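Local coordinates for PGRP domain of peptidoglycan recognition protein 3 (Branchiostoma belcheri tsingtauense, PDB 4ZXM) that probably hydrolyses the amide link between N-acetylmuramoyl residues and L-amino acids in bacterial peptidoglycan, as an amidase-type recognition protein, at residues Gln199-Ser204 and Asn242-Asp247. Sequence-based numbering, arbitrary orientation.
Sequences QKPTAS and NLLYDD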
loop_
_atom_site.group_PDB
_atom_site.type_symbol
_atom_site.label_atom_id
_atom_site.label_comp_id
_atom_site.label_asym_id
_atom_site.label_seq_id
_atom_site.Cartn_x
_atom_site.Cartn_y
_atom_site.Cartn_z
ATOM N N GLN A 199 -16.982 7.439 0.488
ATOM C CA GLN A 199 -16.114 8.583 0.772
ATOM C C GLN A 199 -14.813 8.471 -0.016
ATOM O O GLN A 199 -14.337 7.374 -0.298
ATOM C CB GLN A 199 -15.823 8.656 2.270
ATOM C CG GLN A 199 -15.781 10.068 2.834
ATOM C CD GLN A 199 -15.962 10.088 4.347
ATOM O OE1 GLN A 199 -15.021 9.830 5.098
ATOM N NE2 GLN A 199 -17.175 10.391 4.801
ATOM N N LYS A 200 -14.249 9.613 -0.378
ATOM C CA LYS A 200 -13.021 9.642 -1.155
ATOM C C LYS A 200 -11.857 9.820 -0.187
ATOM O O LYS A 200 -12.028 10.421 0.875
ATOM C CB LYS A 200 -13.080 10.797 -2.156
ATOM C CG LYS A 200 -12.204 10.610 -3.383
ATOM C CD LYS A 200 -12.864 11.166 -4.641
ATOM C CE LYS A 200 -12.213 10.622 -5.910
ATOM N NZ LYS A 200 -13.207 10.185 -6.939
ATOM N N PRO A 201 -10.667 9.287 -0.530
ATOM C CA PRO A 201 -9.521 9.590 0.329
ATOM C C PRO A 201 -9.125 11.058 0.222
ATOM O O PRO A 201 -9.437 11.722 -0.767
ATOM C CB PRO A 201 -8.402 8.688 -0.211
ATOM C CG PRO A 201 -9.065 7.713 -1.121
ATOM C CD PRO A 201 -10.309 8.371 -1.625
ATOM N N THR A 202 -8.429 11.550 1.233
ATOM C CA THR A 202 -8.016 12.940 1.254
ATOM C C THR A 202 -7.021 13.207 0.116
ATOM O O THR A 202 -6.242 12.332 -0.258
ATOM C CB THR A 202 -7.393 13.325 2.617
ATOM O OG1 THR A 202 -6.195 12.568 2.848
ATOM C CG2 THR A 202 -8.388 13.080 3.756
ATOM N N ALA A 203 -7.056 14.414 -0.432
ATOM C CA ALA A 203 -6.168 14.781 -1.527
ATOM C C ALA A 203 -4.702 14.589 -1.162
ATOM O O ALA A 203 -3.885 14.236 -2.012
ATOM C CB ALA A 203 -6.418 16.219 -1.942
ATOM N N SER A 204 -4.369 14.828 0.103
ATOM C CA SER A 204 -3.002 14.617 0.570
ATOM C C SER A 204 -2.652 13.124 0.672
ATOM O O SER A 204 -1.491 12.756 0.507
ATOM C CB SER A 204 -2.767 15.323 1.907
ATOM O OG SER A 204 -3.432 14.666 2.970
ATOM N N ASN A 242 -16.534 1.595 -5.619
ATOM C CA ASN A 242 -15.507 2.163 -4.753
ATOM C C ASN A 242 -14.894 3.429 -5.332
ATOM O O ASN A 242 -14.361 3.423 -6.440
ATOM C CB ASN A 242 -14.410 1.131 -4.531
ATOM C CG ASN A 242 -13.553 1.448 -3.333
ATOM O OD1 ASN A 242 -12.548 2.133 -3.459
ATOM N ND2 ASN A 242 -13.958 0.968 -2.157
ATOM N N LEU A 243 -14.960 4.507 -4.558
ATOM C CA LEU A 243 -14.501 5.831 -4.989
ATOM C C LEU A 243 -12.988 5.958 -5.161
ATOM O O LEU A 243 -12.526 6.756 -5.982
ATOM C CB LEU A 243 -14.988 6.900 -4.006
ATOM C CG LEU A 243 -16.489 7.176 -4.042
ATOM C CD1 LEU A 243 -16.898 8.038 -2.862
ATOM C CD2 LEU A 243 -16.862 7.851 -5.348
ATOM N N LEU A 244 -12.225 5.202 -4.374
ATOM C CA LEU A 244 -10.776 5.150 -4.541
ATOM C C LEU A 244 -10.444 4.604 -5.920
ATOM O O LEU A 244 -9.716 5.225 -6.695
ATOM C CB LEU A 244 -10.130 4.267 -3.466
ATOM C CG LEU A 244 -8.681 3.795 -3.679
ATOM C CD1 LEU A 244 -7.726 4.973 -3.824
ATOM C CD2 LEU A 244 -8.238 2.882 -2.546
ATOM N N TYR A 245 -11.002 3.444 -6.230
ATOM C CA TYR A 245 -10.696 2.775 -7.479
ATOM C C TYR A 245 -11.232 3.478 -8.727
ATOM O O TYR A 245 -10.779 3.195 -9.833
ATOM C CB TYR A 245 -11.222 1.362 -7.445
ATOM C CG TYR A 245 -10.592 0.458 -6.390
ATOM C CD1 TYR A 245 -9.211 0.383 -6.221
ATOM C CD2 TYR A 245 -11.390 -0.357 -5.587
ATOM C CE1 TYR A 245 -8.653 -0.452 -5.263
ATOM C CE2 TYR A 245 -10.841 -1.196 -4.634
ATOM C CZ TYR A 245 -9.473 -1.239 -4.474
ATOM O OH TYR A 245 -8.931 -2.071 -3.527
ATOM N N ASP A 246 -12.202 4.371 -8.555
ATOM C CA ASP A 246 -12.600 5.277 -9.632
ATOM C C ASP A 246 -11.486 6.266 -9.906
ATOM O O ASP A 246 -11.178 6.563 -11.055
ATOM C CB ASP A 246 -13.858 6.063 -9.257
ATOM C CG ASP A 246 -15.095 5.183 -9.137
ATOM O OD1 ASP A 246 -15.102 4.064 -9.704
ATOM O OD2 ASP A 246 -16.065 5.622 -8.473
ATOM N N ASP A 247 -10.891 6.776 -8.834
ATOM C CA ASP A 247 -9.871 7.801 -8.935
ATOM C C ASP A 247 -8.618 7.315 -9.643
ATOM O O ASP A 247 -8.069 8.022 -10.484
ATOM C CB ASP A 247 -9.487 8.325 -7.554
ATOM C CG ASP A 247 -8.821 9.681 -7.624
ATOM O OD1 ASP A 247 -9.550 10.692 -7.699
ATOM O OD2 ASP A 247 -7.572 9.741 -7.615
#
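Lys200 and Asp247 both turn CG anti to their own backbone N (chi1 -155° and -160°), which sets each CG beside its own carbonyl carbon; the two side chains cross at about a right angle where the loop passes the helix. The lysine chain is bent at chi2 and again at chi4. Its nearest atom to the carboxylate is CE, with Lys200 CE 3.2 Å from Asp247 OD1 and NZ farther off. The resulting salt bridge is long, 3.8 Å from Lys200 NZ to Asp247 OD1, and the ammonium also lies 3.6 Å from the backbone carbonyl Leu243 O. Asp246 OD2, 5.6 Å from Lys200 NZ, probably adds to the negative field around this amine without touching it. The firmer tie of Asp247 is through its other oxygen, OD2, which accepts a hydrogen bond from Trp251 NE1 and anchors the carboxylate.

One turn back, Leu243 lays CD1 against the backbone of Gln199, 3.4 Å from Gln199 N, and its CB faces Gln199 O. On the buried side Pro201 CG meets Leu244 CD1 at 4.1 Å, the ring and the leucine branch crossing at about a right angle; Ile206 of helix 203-219 packs on Pro201, while Ile121 and His123 of strand 116-123 lie against Leu244. No hydrogen bond joins the two segments directly, although Leu243 is tied by a backbone bond to nearby Phe196.

A side chain caps the start of each helix: Thr202 OG1 caps Ala205 N, and Asn242 OD1 accepts weakly from Leu244 N and Tyr245 N. The contact thus joins the capped entrance of helix 203-219 to the short helix 243-247 near the C-terminus, at the edge of the mixed α/β fold of peptidoglycan recognition protein amidase domains.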